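Local coordinates for protein eukaryotic translation initiation factor 5A-2 (Arabidopsis thaliana, PDB 3HKS) that binds the ribosome between the exit and peptidyl sites and promotes translation elongation and termination, rescuing ribosomes stalled on polyproline and other difficult sequences, at residues N33-G37 and V49-S53; A63-F67 and E79-S84. All blocks are in the same frame, centred on the assembly; numbering follows the deposited sequence.

Contact 1 of 2, residues N33-G37 and V49-S53; sequences NIRKG and VVEVS. With EDO (1,2-ethanediol), chain C.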
# COMPACT_ATOMS: atom_id res chain seq x y z
N ASN A 33 9.73 -18.19 5.38
CA ASN A 33 8.71 -18.25 4.31
C ASN A 33 8.57 -16.93 3.54
O ASN A 33 7.92 -16.90 2.51
CB ASN A 33 7.35 -18.67 4.88
CG ASN A 33 7.18 -20.18 4.93
OD1 ASN A 33 7.34 -20.87 3.93
ND2 ASN A 33 6.84 -20.70 6.10
N ILE A 34 9.18 -15.86 4.04
CA ILE A 34 9.14 -14.56 3.37
C ILE A 34 9.98 -14.56 2.09
O ILE A 34 11.11 -15.06 2.07
CB ILE A 34 9.59 -13.40 4.30
CG1 ILE A 34 8.91 -13.46 5.67
CG2 ILE A 34 9.41 -12.02 3.61
CD1 ILE A 34 7.48 -13.05 5.71
N ARG A 35 9.40 -14.00 1.03
CA ARG A 35 10.02 -13.98 -0.28
C ARG A 35 10.13 -12.55 -0.82
O ARG A 35 9.33 -11.67 -0.47
CB ARG A 35 9.22 -14.84 -1.26
CG ARG A 35 9.16 -16.33 -0.93
CD ARG A 35 10.50 -17.06 -1.19
NE ARG A 35 10.43 -18.46 -0.78
CZ ARG A 35 10.79 -18.92 0.42
NH1 ARG A 35 11.28 -18.10 1.35
NH2 ARG A 35 10.66 -20.21 0.70
N LYS A 36 11.14 -12.34 -1.65
CA LYS A 36 11.32 -11.10 -2.39
C LYS A 36 10.02 -10.78 -3.14
O LYS A 36 9.46 -11.64 -3.82
CB LYS A 36 12.50 -11.25 -3.37
CG LYS A 36 12.85 -9.97 -4.13
CD LYS A 36 13.95 -10.22 -5.17
CE LYS A 36 14.09 -9.06 -6.17
NZ LYS A 36 15.17 -9.33 -7.21
N GLY A 37 9.54 -9.56 -2.99
CA GLY A 37 8.26 -9.17 -3.60
C GLY A 37 7.07 -9.26 -2.66
O GLY A 37 6.00 -8.71 -2.96
N VAL A 49 9.44 -6.39 0.38
CA VAL A 49 10.74 -7.05 0.43
C VAL A 49 11.43 -7.03 -0.94
O VAL A 49 10.89 -7.57 -1.93
CB VAL A 49 10.64 -8.52 0.98
CG1 VAL A 49 12.01 -9.18 1.02
CG2 VAL A 49 10.02 -8.52 2.38
N VAL A 50 12.61 -6.42 -0.99
CA VAL A 50 13.41 -6.32 -2.22
C VAL A 50 14.67 -7.22 -2.22
O VAL A 50 15.16 -7.60 -3.29
CB VAL A 50 13.78 -4.82 -2.58
CG1 VAL A 50 12.51 -4.01 -2.93
CG2 VAL A 50 14.57 -4.13 -1.47
N GLU A 51 15.16 -7.58 -1.04
CA GLU A 51 16.30 -8.50 -0.93
C GLU A 51 16.14 -9.45 0.27
O GLU A 51 15.80 -9.01 1.37
CB GLU A 51 17.63 -7.72 -0.81
CG GLU A 51 17.91 -6.73 -1.97
CD GLU A 51 19.08 -5.77 -1.71
OE1 GLU A 51 18.97 -4.57 -2.09
OE2 GLU A 51 20.11 -6.21 -1.13
N VAL A 52 16.37 -10.74 0.05
CA VAL A 52 16.44 -11.72 1.13
C VAL A 52 17.76 -12.47 1.03
O VAL A 52 18.08 -13.02 -0.03
CB VAL A 52 15.31 -12.79 1.06
CG1 VAL A 52 15.37 -13.72 2.29
CG2 VAL A 52 13.93 -12.15 0.93
N SER A 53 18.51 -12.51 2.13
CA SER A 53 19.65 -13.43 2.24
C SER A 53 19.67 -14.17 3.58
O SER A 53 19.04 -13.75 4.56
CB SER A 53 20.98 -12.71 1.97
OG SER A 53 21.24 -11.70 2.91
C1 EDO C . 5.99 -14.05 0.69
O1 EDO C . 6.68 -13.04 1.45
C2 EDO C . 5.55 -15.14 1.65
O2 EDO C . 4.95 -16.22 0.92
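In the SH3-like N-terminal domain of eIF-5A, the loop 33-37 between strands 26-30 and 39-42 is laid across strand 45-55, where Ile34, Lys36 and Gly37 meet Val49, Val50 and Val52. One backbone hydrogen bond joins the segments: Gly37 N gives its hydrogen to Val49 O at 2.6 Å, nearly straight at 165°. Gly37 takes a positive phi (97°), a conformation in which the absence of a side chain matters. Ile34 CG2 meets Val49 CG2 at 3.8 Å, the two side chains crossing at about a right angle, while Val49 CB lies 3.7 Å from Arg35 O. Lys36 sends its CG anti to the backbone N (chi1 -175°) and continues extended, its methylenes running past Val50 O, with CE 3.4 Å away. Val52 adds its CG2 methyl, 3.8 Å from Lys36 N. On the loop itself, Arg35 N donates a hydrogen bond to O1 of a 1,2-ethanediol, probably from the crystallisation liquor, and Arg35 NH1 reaches the carbonyls of Ile34 and Gly32. The Gly37-Val49 bond, with Val49 also backbone-bonded to Gly38 and backed by the buried Ile34-Val49 pair, thus holds loop to strand, while the polar end of Arg35 is used within the loop's own backbone.

Contact 2 of 2, residues A63-F67 and E79-S84; sequences AKCHF and EDIVPS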
# COMPACT_ATOMS: atom_id res chain seq x y z
N ALA A 63 19.40 -21.03 10.24
CA ALA A 63 19.51 -19.89 9.34
C ALA A 63 18.83 -18.67 9.92
O ALA A 63 17.77 -18.78 10.56
CB ALA A 63 18.91 -20.23 7.96
N LYS A 64 19.47 -17.53 9.72
CA LYS A 64 18.88 -16.24 9.98
C LYS A 64 18.55 -15.66 8.63
O LYS A 64 19.30 -15.87 7.66
CB LYS A 64 19.86 -15.32 10.74
CG LYS A 64 20.16 -15.82 12.15
CD LYS A 64 21.47 -15.32 12.71
CE LYS A 64 22.64 -16.11 12.19
NZ LYS A 64 23.50 -16.52 13.32
N CYS A 65 17.43 -14.94 8.56
CA CYS A 65 17.02 -14.24 7.34
C CYS A 65 17.34 -12.77 7.47
O CYS A 65 16.96 -12.14 8.46
CB CYS A 65 15.53 -14.44 7.08
SG CYS A 65 15.08 -16.14 6.80
N HIS A 66 18.04 -12.24 6.47
CA HIS A 66 18.43 -10.83 6.44
C HIS A 66 17.55 -10.14 5.41
O HIS A 66 17.63 -10.44 4.22
CB HIS A 66 19.92 -10.70 6.06
CG HIS A 66 20.85 -11.47 6.95
ND1 HIS A 66 21.94 -10.88 7.58
CD2 HIS A 66 20.86 -12.77 7.34
CE1 HIS A 66 22.56 -11.79 8.30
NE2 HIS A 66 21.93 -12.94 8.18
N PHE A 67 16.71 -9.21 5.86
CA PHE A 67 15.77 -8.53 4.96
C PHE A 67 16.19 -7.12 4.61
O PHE A 67 16.60 -6.34 5.48
CB PHE A 67 14.36 -8.48 5.58
CG PHE A 67 13.76 -9.83 5.81
CD1 PHE A 67 13.42 -10.64 4.74
CD2 PHE A 67 13.57 -10.31 7.10
CE1 PHE A 67 12.88 -11.90 4.95
CE2 PHE A 67 13.02 -11.58 7.31
CZ PHE A 67 12.67 -12.37 6.24
N GLU A 79 15.55 -2.33 7.23
CA GLU A 79 16.21 -3.65 7.29
C GLU A 79 15.91 -4.37 8.61
O GLU A 79 15.63 -3.73 9.62
CB GLU A 79 17.73 -3.51 7.12
CG GLU A 79 18.18 -2.92 5.80
CD GLU A 79 19.70 -2.72 5.73
OE1 GLU A 79 20.17 -1.59 5.99
OE2 GLU A 79 20.41 -3.70 5.43
N ASP A 80 16.00 -5.69 8.57
CA ASP A 80 15.82 -6.51 9.76
C ASP A 80 16.64 -7.78 9.59
O ASP A 80 16.88 -8.22 8.47
CB ASP A 80 14.33 -6.86 9.94
CG ASP A 80 13.88 -6.89 11.41
OD1 ASP A 80 14.74 -6.82 12.32
OD2 ASP A 80 12.65 -7.00 11.64
N ILE A 81 17.09 -8.36 10.70
CA ILE A 81 17.63 -9.71 10.71
C ILE A 81 16.76 -10.53 11.67
O ILE A 81 16.60 -10.16 12.84
CB ILE A 81 19.11 -9.77 11.13
CG1 ILE A 81 19.99 -8.99 10.15
CG2 ILE A 81 19.59 -11.24 11.20
CD1 ILE A 81 21.43 -8.76 10.64
N VAL A 82 16.21 -11.63 11.15
CA VAL A 82 15.24 -12.46 11.87
C VAL A 82 15.65 -13.94 11.77
O VAL A 82 15.95 -14.42 10.68
CB VAL A 82 13.78 -12.29 11.31
CG1 VAL A 82 12.74 -12.88 12.26
CG2 VAL A 82 13.43 -10.79 11.07
N PRO A 83 15.64 -14.68 12.90
CA PRO A 83 15.81 -16.13 12.80
C PRO A 83 14.74 -16.69 11.89
O PRO A 83 13.58 -16.27 11.99
CB PRO A 83 15.56 -16.61 14.23
CG PRO A 83 15.90 -15.45 15.07
CD PRO A 83 15.43 -14.25 14.29
N SER A 84 15.12 -17.62 11.01
CA SER A 84 14.18 -18.17 10.02
C SER A 84 12.95 -18.79 10.65
O SER A 84 11.88 -18.86 10.02
CB SER A 84 14.87 -19.17 9.09
OG SER A 84 15.53 -20.19 9.82
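Strands 64-67 and 79-83 run antiparallel at 161°, their axes approaching to 4.4 Å, and the Cys65-Val82 and Phe67-Asp80 hydrogen-bonded pairs alternate with the non-hydrogen-bonded pairs His66-Ile81 and Lys64-Pro83. Each hydrogen-bonded pair is closed in both directions; Val82 N reaches Cys65 O at 2.8 Å. Beyond the last pair, Ala63 O is gripped twice from the same face of its plane, by Ser84 N at 2.9 Å and by Ser84 OG at 2.7 Å. The hydroxyl gets there because chi1 of 54° sets it between the backbone N and the carbonyl carbon. On one face of the hairpin Ile81 lies alongside His66 and puts CG2 over the imidazole centre, 4.1 Å from the centroid and 7° off the normal, a CH-pi contact; His66 NE2 bonds Ser55 OG on the adjoining strand. On the other face Val82 CG2 comes to the edge of the Phe67 ring in its plane, 3.9 Å from CE2, and Cys65 SG lies 3.8 Å from Ser84 CB. Regular pairing therefore carries two unlike faces, a solvent-facing His66-Ile81 pair and a buried aromatic, and the serine's double grip extends it past the last bridge.

How the contacts relate
Followed from the N terminus, the chain passes through strand 26-30 into the loop 33-37, and contact 1 closes a short circuit when strand 45-55 returns beside it. Contact 2 opens only afterwards, at 63-67, and is closed by 79-84 of the next hairpin strand, so the two lie in series, neither enclosing nor crossing the other. Between them the turn joining strands 45-55 and 64-71 holds Lys59, by similarity the hypusine site, unmodified here. These neighbouring strands bring the contacts together: His66 N lies 2.6 Å from Ser53 O, a probable hydrogen bond. Phe67 CE1 packs on Ile34 CB and Val52 CG1. Together they tie the loop to the four-stranded sheet through to one of its edge strands, 77-83.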